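Local coordinates for secreted protein (Kutzneria albida DSM 43870, PDB 5M6Q) that probably catalyses transglutaminase acyl transfer, joining protein glutamine side chains to primary amines, at residues Leu63-Thr72 with Thr154-Tyr164; Ala75-Ile83 with Tyr93-Leu103. All coordinates share one frame; numbering follows the deposited sequence.

Contact 1: Leu63-Thr72 with Thr154-Tyr164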
loop_
_atom_site.group_PDB
_atom_site.type_symbol
_atom_site.label_atom_id
_atom_site.label_comp_id
_atom_site.label_asym_id
_atom_site.label_seq_id
_atom_site.Cartn_x
_atom_site.Cartn_y
_atom_site.Cartn_z
ATOM N N LEU A 63 -6.441 -4.687 1.312
ATOM C CA LEU A 63 -6.828 -3.477 2.028
ATOM C C LEU A 63 -7.249 -3.773 3.461
ATOM O O LEU A 63 -7.781 -2.900 4.142
ATOM C CB LEU A 63 -7.957 -2.766 1.279
ATOM C CG LEU A 63 -7.574 -2.396 -0.158
ATOM C CD1 LEU A 63 -8.725 -1.692 -0.887
ATOM C CD2 LEU A 63 -6.332 -1.504 -0.182
ATOM N N ASN A 64 -6.973 -5.002 3.899
ATOM C CA ASN A 64 -7.377 -5.526 5.212
ATOM C C ASN A 64 -7.022 -4.628 6.386
ATOM O O ASN A 64 -7.781 -4.503 7.344
ATOM C CB ASN A 64 -6.711 -6.893 5.472
ATOM C CG ASN A 64 -6.928 -7.878 4.356
ATOM O OD1 ASN A 64 -5.976 -8.483 3.854
ATOM N ND2 ASN A 64 -8.184 -8.069 3.970
ATOM N N LEU A 65 -5.819 -4.075 6.329
ATOM C CA LEU A 65 -5.240 -3.326 7.436
ATOM C C LEU A 65 -4.988 -1.907 6.975
ATOM O O LEU A 65 -3.846 -1.536 6.686
ATOM C CB LEU A 65 -3.936 -3.970 7.922
ATOM C CG LEU A 65 -3.965 -5.390 8.502
ATOM C CD1 LEU A 65 -2.555 -5.782 8.935
ATOM C CD2 LEU A 65 -4.973 -5.555 9.675
ATOM N N SER A 66 -6.066 -1.125 6.907
ATOM C CA SER A 66 -6.020 0.251 6.401
ATOM C C SER A 66 -6.309 1.239 7.517
ATOM O O SER A 66 -7.219 1.023 8.310
ATOM C CB SER A 66 -7.030 0.457 5.266
ATOM O OG SER A 66 -6.681 -0.300 4.125
ATOM N N PHE A 67 -5.580 2.353 7.535
ATOM C CA PHE A 67 -5.688 3.303 8.642
ATOM C C PHE A 67 -5.757 4.760 8.161
ATOM O O PHE A 67 -5.258 5.091 7.090
ATOM C CB PHE A 67 -4.505 3.094 9.603
ATOM C CG PHE A 67 -4.348 1.672 10.037
ATOM C CD1 PHE A 67 -5.146 1.153 11.048
ATOM C CD2 PHE A 67 -3.441 0.837 9.419
ATOM C CE1 PHE A 67 -5.019 -0.162 11.443
ATOM C CE2 PHE A 67 -3.322 -0.484 9.807
ATOM C CZ PHE A 67 -4.105 -0.982 10.817
ATOM N N GLY A 68 -6.387 5.617 8.967
ATOM C CA GLY A 68 -6.556 7.020 8.636
ATOM C C GLY A 68 -5.258 7.818 8.667
ATOM O O GLY A 68 -5.147 8.855 8.016
ATOM N N SER A 69 -4.264 7.352 9.411
ATOM C CA SER A 69 -3.012 8.104 9.472
ATOM C C SER A 69 -1.775 7.232 9.278
ATOM O O SER A 69 -1.753 6.061 9.652
ATOM C CB SER A 69 -2.913 8.864 10.797
ATOM O OG SER A 69 -2.529 8.001 11.846
ATOM N N LEU A 70 -0.748 7.817 8.671
ATOM C CA LEU A 70 0.521 7.140 8.447
ATOM C C LEU A 70 1.139 6.633 9.755
ATOM O O LEU A 70 1.668 5.528 9.798
ATOM C CB LEU A 70 1.497 8.076 7.727
ATOM C CG LEU A 70 2.895 7.511 7.495
ATOM C CD1 LEU A 70 2.830 6.226 6.654
ATOM C CD2 LEU A 70 3.824 8.566 6.861
ATOM N N ARG A 71 1.043 7.415 10.830
ATOM C CA ARG A 71 1.666 7.021 12.091
ATOM C C ARG A 71 1.078 5.716 12.650
ATOM O O ARG A 71 1.801 4.874 13.188
ATOM C CB ARG A 71 1.535 8.151 13.119
ATOM C CG ARG A 71 2.419 9.356 12.780
ATOM C CD ARG A 71 2.080 10.592 13.589
ATOM N NE ARG A 71 2.549 10.484 14.966
ATOM C CZ ARG A 71 1.774 10.172 15.995
ATOM N NH1 ARG A 71 0.477 9.942 15.810
ATOM N NH2 ARG A 71 2.294 10.097 17.213
ATOM N N THR A 72 -0.226 5.546 12.512
ATOM C CA THR A 72 -0.839 4.298 12.946
ATOM C C THR A 72 -0.324 3.137 12.113
ATOM O O THR A 72 -0.025 2.075 12.652
ATOM C CB THR A 72 -2.362 4.339 12.845
ATOM O OG1 THR A 72 -2.872 5.494 13.527
ATOM C CG2 THR A 72 -2.967 3.070 13.449
ATOM N N THR A 154 -8.763 3.125 17.212
ATOM C CA THR A 154 -7.669 2.389 16.600
ATOM C C THR A 154 -7.194 3.014 15.299
ATOM O O THR A 154 -6.194 2.563 14.742
ATOM C CB THR A 154 -8.063 0.944 16.304
ATOM O OG1 THR A 154 -9.088 0.932 15.300
ATOM C CG2 THR A 154 -8.555 0.268 17.563
ATOM N N ASP A 155 -7.927 4.020 14.819
ATOM C CA ASP A 155 -7.618 4.680 13.558
ATOM C C ASP A 155 -7.832 3.740 12.351
ATOM O O ASP A 155 -7.438 4.062 11.228
ATOM C CB ASP A 155 -6.172 5.203 13.595
ATOM C CG ASP A 155 -5.912 6.318 12.597
ATOM O OD1 ASP A 155 -6.823 7.150 12.356
ATOM O OD2 ASP A 155 -4.774 6.373 12.076
ATOM N N GLN A 156 -8.468 2.586 12.558
ATOM C CA GLN A 156 -8.637 1.653 11.442
ATOM C C GLN A 156 -9.814 2.042 10.558
ATOM O O GLN A 156 -10.866 2.444 11.035
ATOM C CB GLN A 156 -8.814 0.201 11.924
ATOM C CG GLN A 156 -8.879 -0.824 10.775
ATOM C CD GLN A 156 -8.703 -2.266 11.265
ATOM O OE1 GLN A 156 -8.853 -2.543 12.449
ATOM N NE2 GLN A 156 -8.376 -3.178 10.354
ATOM N N VAL A 157 -9.622 1.921 9.251
ATOM C CA VAL A 157 -10.676 2.255 8.319
ATOM C C VAL A 157 -11.262 0.964 7.781
ATOM O O VAL A 157 -10.531 0.095 7.310
ATOM C CB VAL A 157 -10.157 3.152 7.186
ATOM C CG1 VAL A 157 -11.196 3.258 6.078
ATOM C CG2 VAL A 157 -9.793 4.513 7.729
ATOM N N ASP A 158 -12.579 0.837 7.881
ATOM C CA ASP A 158 -13.267 -0.327 7.366
ATOM C C ASP A 158 -13.349 -0.230 5.844
ATOM O O ASP A 158 -14.064 0.614 5.324
ATOM C CB ASP A 158 -14.669 -0.426 7.971
ATOM C CG ASP A 158 -15.345 -1.775 7.690
ATOM O OD1 ASP A 158 -14.877 -2.524 6.809
ATOM O OD2 ASP A 158 -16.355 -2.083 8.357
ATOM N N MET A 159 -12.656 -1.115 5.137
ATOM C CA MET A 159 -12.648 -1.067 3.678
ATOM C C MET A 159 -13.526 -2.133 3.021
ATOM O O MET A 159 -13.506 -2.284 1.800
ATOM C CB MET A 159 -11.216 -1.203 3.147
ATOM C CG MET A 159 -10.300 -0.022 3.469
ATOM S SD MET A 159 -10.795 1.544 2.716
ATOM C CE MET A 159 -10.549 1.272 0.945
ATOM N N SER A 160 -14.317 -2.854 3.807
ATOM C CA SER A 160 -15.049 -3.989 3.243
ATOM C C SER A 160 -16.109 -3.575 2.216
ATOM O O SER A 160 -16.443 -4.360 1.341
ATOM C CB SER A 160 -15.695 -4.812 4.353
ATOM O OG SER A 160 -16.624 -4.040 5.066
ATOM N N THR A 161 -16.621 -2.350 2.307
ATOM C CA THR A 161 -17.621 -1.874 1.344
ATOM C C THR A 161 -17.013 -1.347 0.054
ATOM O O THR A 161 -17.748 -0.984 -0.872
ATOM C CB THR A 161 -18.485 -0.730 1.905
ATOM O OG1 THR A 161 -17.632 0.337 2.337
ATOM C CG2 THR A 161 -19.363 -1.208 3.050
ATOM N N TYR A 162 -15.683 -1.287 -0.010
ATOM C CA TYR A 162 -15.024 -0.643 -1.135
ATOM C C TYR A 162 -15.147 -1.458 -2.429
ATOM O O TYR A 162 -14.892 -2.656 -2.439
ATOM C CB TYR A 162 -13.554 -0.380 -0.800
ATOM C CG TYR A 162 -12.853 0.335 -1.908
ATOM C CD1 TYR A 162 -13.138 1.673 -2.185
ATOM C CD2 TYR A 162 -11.934 -0.324 -2.705
ATOM C CE1 TYR A 162 -12.522 2.332 -3.225
ATOM C CE2 TYR A 162 -11.304 0.323 -3.731
ATOM C CZ TYR A 162 -11.597 1.657 -3.984
ATOM O OH TYR A 162 -10.966 2.302 -5.011
ATOM N N ARG A 163 -15.536 -0.800 -3.518
ATOM C CA ARG A 163 -15.818 -1.484 -4.794
ATOM C C ARG A 163 -15.000 -0.964 -5.981
ATOM O O ARG A 163 -15.350 -1.232 -7.128
ATOM C CB ARG A 163 -17.300 -1.343 -5.156
ATOM C CG ARG A 163 -18.275 -1.613 -4.039
ATOM C CD ARG A 163 -19.710 -1.331 -4.492
ATOM N NE ARG A 163 -19.987 -1.875 -5.823
ATOM C CZ ARG A 163 -20.398 -1.157 -6.869
ATOM N NH1 ARG A 163 -20.606 0.155 -6.748
ATOM N NH2 ARG A 163 -20.611 -1.757 -8.039
ATOM N N TYR A 164 -13.950 -0.194 -5.714
ATOM C CA TYR A 164 -13.121 0.395 -6.772
ATOM C C TYR A 164 -13.891 1.301 -7.737
ATOM O O TYR A 164 -13.494 1.457 -8.895
ATOM C CB TYR A 164 -12.414 -0.698 -7.575
ATOM C CG TYR A 164 -11.483 -1.543 -6.743
ATOM C CD1 TYR A 164 -10.157 -1.176 -6.556
ATOM C CD2 TYR A 164 -11.934 -2.707 -6.141
ATOM C CE1 TYR A 164 -9.309 -1.941 -5.788
ATOM C CE2 TYR A 164 -11.098 -3.483 -5.377
ATOM C CZ TYR A 164 -9.791 -3.104 -5.198
ATOM O OH TYR A 164 -8.970 -3.896 -4.426
HETATM O O HOH W 1 -8.792 -1.880 7.548
#
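Ser66 and Gly68 hold the loop 154-164 through two backbone hydrogen bonds on either side of the single beta bridge between Phe67 and Gln156. Val157 N donates to Ser66 O at 2.7 Å in a straight line (180° at the hydrogen), and Gly68 N donates to Asp155 O at 2.9 Å. A water extends this link, accepting from Ser66 N and from Gln156 NE2. The latter also bonds weakly to Asn64 O but has a stronger partner in Lys107 O.

Among side chains, Asp155 OD2 is gripped by two hydroxyls from the same face of its carboxylate: Ser69 OG at 2.8 Å on the syn side and Thr72 OG1 at a short 2.5 Å on the anti side. With CG anti to the backbone N (chi1 -159°), the acid reaches the start of helix 70-84, whose N-cap is Ser69; this setting would probably favour the ionised form. Replacing this acid with alanine removes the acceptor that the two hydroxyls share, and would probably weaken the hold on the helix start.

Ring and apolar contacts lie beside the polar ones. Phe67 CD1 lies 3.5 Å from Gln156 CA, while Asp155 O sits at the ring edge. Farther along, Leu63 CD1 touches both Met159 CE, 3.9 Å away, and the Tyr162 ring, which it meets obliquely.

The loop thus lies alongside the outermost strand 66-67, whose other backbone partner is strand 214-223. Val216 of that strand touches Ser66 and Val157, and Phe131 of strand 122-131 packs on Met159 and edge-to-face on Tyr162.

Contact 2: Ala75-Ile83 with Tyr93-Leu103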
loop_
_atom_site.group_PDB
_atom_site.type_symbol
_atom_site.label_atom_id
_atom_site.label_comp_id
_atom_site.label_asym_id
_atom_site.label_seq_id
_atom_site.Cartn_x
_atom_site.Cartn_y
_atom_site.Cartn_z
ATOM N N ALA A 75 2.991 2.118 13.261
ATOM C CA ALA A 75 2.993 1.370 14.519
ATOM C C ALA A 75 2.582 -0.082 14.271
ATOM O O ALA A 75 3.095 -1.011 14.885
ATOM C CB ALA A 75 2.063 2.017 15.541
ATOM N N VAL A 76 1.652 -0.266 13.352
ATOM C CA VAL A 76 1.145 -1.589 13.048
ATOM C C VAL A 76 2.216 -2.367 12.282
ATOM O O VAL A 76 2.446 -3.547 12.531
ATOM C CB VAL A 76 -0.186 -1.485 12.281
ATOM C CG1 VAL A 76 -0.558 -2.828 11.646
ATOM C CG2 VAL A 76 -1.294 -1.013 13.265
ATOM N N GLN A 77 2.916 -1.677 11.390
ATOM C CA GLN A 77 4.054 -2.263 10.686
ATOM C C GLN A 77 5.103 -2.764 11.670
ATOM O O GLN A 77 5.561 -3.902 11.572
ATOM C CB GLN A 77 4.685 -1.239 9.727
ATOM C CG GLN A 77 5.869 -1.785 8.935
ATOM C CD GLN A 77 6.624 -0.698 8.187
ATOM O OE1 GLN A 77 6.743 0.439 8.663
ATOM N NE2 GLN A 77 7.128 -1.038 7.001
ATOM N N ALA A 78 5.485 -1.923 12.624
ATOM C CA ALA A 78 6.519 -2.337 13.578
ATOM C C ALA A 78 6.035 -3.518 14.421
ATOM O O ALA A 78 6.792 -4.446 14.683
ATOM C CB ALA A 78 6.935 -1.186 14.468
ATOM N N ALA A 79 4.775 -3.496 14.826
ATOM C CA ALA A 79 4.242 -4.572 15.646
ATOM C C ALA A 79 4.270 -5.903 14.874
ATOM O O ALA A 79 4.699 -6.931 15.403
ATOM C CB ALA A 79 2.832 -4.237 16.109
ATOM N N LEU A 80 3.820 -5.875 13.624
ATOM C CA LEU A 80 3.802 -7.071 12.798
ATOM C C LEU A 80 5.199 -7.585 12.469
ATOM O O LEU A 80 5.435 -8.795 12.499
ATOM C CB LEU A 80 3.040 -6.820 11.502
ATOM C CG LEU A 80 1.532 -6.665 11.637
ATOM C CD1 LEU A 80 0.993 -6.206 10.301
ATOM C CD2 LEU A 80 0.873 -7.970 12.085
ATOM N N ASN A 81 6.115 -6.681 12.128
ATOM C CA ASN A 81 7.495 -7.081 11.867
ATOM C C ASN A 81 8.113 -7.742 13.101
ATOM O O ASN A 81 8.849 -8.719 12.991
ATOM C CB ASN A 81 8.345 -5.882 11.428
ATOM C CG ASN A 81 8.220 -5.589 9.942
ATOM O OD1 ASN A 81 7.835 -6.455 9.151
ATOM N ND2 ASN A 81 8.537 -4.363 9.559
ATOM N N LYS A 82 7.798 -7.221 14.276
ATOM C CA LYS A 82 8.302 -7.804 15.510
ATOM C C LYS A 82 7.816 -9.261 15.675
ATOM O O LYS A 82 8.593 -10.145 16.036
ATOM C CB LYS A 82 7.884 -6.940 16.697
ATOM C CG LYS A 82 8.479 -7.339 18.037
ATOM C CD LYS A 82 8.151 -6.274 19.087
ATOM C CE LYS A 82 8.818 -6.544 20.438
ATOM N NZ LYS A 82 8.083 -7.563 21.239
ATOM N N ILE A 83 6.550 -9.521 15.369
ATOM C CA ILE A 83 6.039 -10.890 15.455
ATOM C C ILE A 83 6.614 -11.825 14.377
ATOM O O ILE A 83 7.053 -12.922 14.705
ATOM C CB ILE A 83 4.519 -10.918 15.405
ATOM C CG1 ILE A 83 3.946 -10.297 16.685
ATOM C CG2 ILE A 83 4.036 -12.366 15.224
ATOM C CD1 ILE A 83 2.444 -10.120 16.671
ATOM N N TYR A 93 1.341 -17.165 14.973
ATOM C CA TYR A 93 1.096 -15.780 14.596
ATOM C C TYR A 93 -0.256 -15.317 15.170
ATOM O O TYR A 93 -0.378 -14.221 15.721
ATOM C CB TYR A 93 1.155 -15.658 13.064
ATOM C CG TYR A 93 0.607 -14.375 12.478
ATOM C CD1 TYR A 93 -0.739 -14.260 12.144
ATOM C CD2 TYR A 93 1.438 -13.286 12.239
ATOM C CE1 TYR A 93 -1.241 -13.101 11.596
ATOM C CE2 TYR A 93 0.945 -12.120 11.687
ATOM C CZ TYR A 93 -0.400 -12.032 11.372
ATOM O OH TYR A 93 -0.904 -10.886 10.825
ATOM N N GLU A 94 -1.266 -16.172 15.067
ATOM C CA GLU A 94 -2.592 -15.822 15.552
ATOM C C GLU A 94 -2.540 -15.597 17.060
ATOM O O GLU A 94 -3.111 -14.637 17.571
ATOM C CB GLU A 94 -3.614 -16.912 15.198
ATOM C CG GLU A 94 -5.028 -16.564 15.591
ATOM C CD GLU A 94 -6.061 -17.537 15.032
ATOM O OE1 GLU A 94 -5.724 -18.332 14.121
ATOM O OE2 GLU A 94 -7.216 -17.503 15.509
ATOM N N ALA A 95 -1.833 -16.472 17.765
ATOM C CA ALA A 95 -1.696 -16.320 19.207
ATOM C C ALA A 95 -0.929 -15.047 19.574
ATOM O O ALA A 95 -1.297 -14.355 20.512
ATOM C CB ALA A 95 -1.020 -17.548 19.801
ATOM N N ALA A 96 0.120 -14.728 18.824
ATOM C CA ALA A 96 0.943 -13.557 19.115
ATOM C C ALA A 96 0.163 -12.268 18.884
ATOM O O ALA A 96 0.234 -11.314 19.668
ATOM C CB ALA A 96 2.200 -13.575 18.261
ATOM N N VAL A 97 -0.594 -12.261 17.800
ATOM C CA VAL A 97 -1.424 -11.133 17.455
ATOM C C VAL A 97 -2.424 -10.852 18.580
ATOM O O VAL A 97 -2.645 -9.690 18.934
ATOM C CB VAL A 97 -2.117 -11.377 16.098
ATOM C CG1 VAL A 97 -3.383 -10.543 15.969
ATOM C CG2 VAL A 97 -1.129 -11.083 14.969
ATOM N N ALA A 98 -2.991 -11.913 19.156
ATOM C CA ALA A 98 -3.968 -11.787 20.249
ATOM C C ALA A 98 -3.401 -11.162 21.529
ATOM O O ALA A 98 -4.148 -10.576 22.317
ATOM C CB ALA A 98 -4.576 -13.160 20.575
ATOM N N LYS A 99 -2.095 -11.287 21.746
ATOM C CA LYS A 99 -1.478 -10.739 22.956
ATOM C C LYS A 99 -0.920 -9.333 22.756
ATOM O O LYS A 99 -0.662 -8.619 23.728
ATOM C CB LYS A 99 -0.350 -11.638 23.442
ATOM C CG LYS A 99 -0.764 -13.041 23.796
ATOM C CD LYS A 99 0.475 -13.879 24.077
ATOM C CE LYS A 99 0.141 -15.360 24.108
ATOM N NZ LYS A 99 1.373 -16.187 24.292
ATOM N N ASP A 100 -0.710 -8.942 21.504
ATOM C CA ASP A 100 -0.090 -7.647 21.214
ATOM C C ASP A 100 -1.040 -6.475 21.488
ATOM O O ASP A 100 -2.134 -6.413 20.920
ATOM C CB ASP A 100 0.376 -7.600 19.765
ATOM C CG ASP A 100 1.151 -6.344 19.450
ATOM O OD1 ASP A 100 0.526 -5.309 19.114
ATOM O OD2 ASP A 100 2.391 -6.395 19.540
ATOM N N PRO A 101 -0.612 -5.533 22.345
ATOM C CA PRO A 101 -1.457 -4.407 22.772
ATOM C C PRO A 101 -2.091 -3.609 21.619
ATOM O O PRO A 101 -3.211 -3.128 21.755
ATOM C CB PRO A 101 -0.496 -3.522 23.583
ATOM C CG PRO A 101 0.874 -4.078 23.372
ATOM C CD PRO A 101 0.713 -5.513 22.990
ATOM N N ILE A 102 -1.404 -3.478 20.496
ATOM C CA ILE A 102 -1.986 -2.766 19.365
ATOM C C ILE A 102 -2.805 -3.693 18.461
ATOM O O ILE A 102 -3.953 -3.405 18.110
ATOM C CB ILE A 102 -0.889 -2.053 18.569
ATOM C CG1 ILE A 102 -0.315 -0.904 19.398
ATOM C CG2 ILE A 102 -1.415 -1.562 17.238
ATOM C CD1 ILE A 102 0.955 -0.322 18.804
ATOM N N LEU A 103 -2.222 -4.820 18.093
ATOM C CA LEU A 103 -2.821 -5.661 17.073
ATOM C C LEU A 103 -4.133 -6.329 17.536
ATOM O O LEU A 103 -5.026 -6.567 16.727
ATOM C CB LEU A 103 -1.798 -6.706 16.615
ATOM C CG LEU A 103 -0.502 -6.100 16.046
ATOM C CD1 LEU A 103 0.504 -7.176 15.683
ATOM C CD2 LEU A 103 -0.777 -5.220 14.841
HETATM O O HOH W 2 4.426 -6.987 18.271
#
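The ring of Tyr93 is approached obliquely from helix 75-83 by Leu80 CD2 and Ile83 CG2, the latter 4.1 Å from Tyr93 CD2. Over one ring face, offset toward the rim, lies Val97 CG2, one turn along the same helix. A chi1 of 166°, which sets the ring opposite the backbone N, carries the tyrosine toward Leu80, whose CD2 comes within 3.6 Å of Tyr93 OH; that hydroxyl is hydrogen-bonded to Val109 O.

The second flat group, the Asp100 carboxylate, ties down its own loop. Its OD1 accepts from Leu103 N on the anti lone pair and from Ile102 N above the carboxylate plane, 40° out of it, forming an Asx turn and a wider Asx motif. Its other oxygen, OD2, accepts a hydrogen bond from a water that also donates to Ala79 O, at 2.5 Å and 2.9 Å respectively. This bridge spans the contact, which has no direct hydrogen bond.

The rest of the contact is mainly apolar. Leu103 and Ile83 reach toward each other tip to tip, CD1 to CD1 at 3.7 Å, and the same Leu103 methyl also touches Leu80 CD2 and Ala79 CB. Ile83 CG2 packs on Ala96 CB at 3.7 Å. Val76 divides its branches, CG1 against Leu103 CD2 and CG2 against Ile102 CG2, and Ala75 adds a looser touch on Ile102.

The short segments of the two helices run 10.7 Å apart, roughly antiparallel but splayed, with 137° between their directions. The arrangement is a helix-helix packing of sequence neighbours, completed by the chain leaving the second helix, with Leu80 and Tyr93 carrying it onto Phe221 of the antiparallel sheet.

Helix 70-84 joins the two contacts: its first turn belongs to contact 1 and its later turns to contact 2. Their centres lie about 17 Å apart, yet the side chains meet directly, Phe67 CZ with Val76 CG2 at 3.7 Å and Leu65 CD1 with Leu80 CD1 at 3.8 Å. Val219 of strand 214-223 touches Phe67, Val76 and Leu80, so one strand lies against both. In sequence, contact 2 falls wholly between the segments of contact 1, and its centre is farther from the middle of the chain, about 18 Å against 11 Å. Asn64 of contact 1 hydrogen-bonds a MES molecule, probably from the crystallisation liquor.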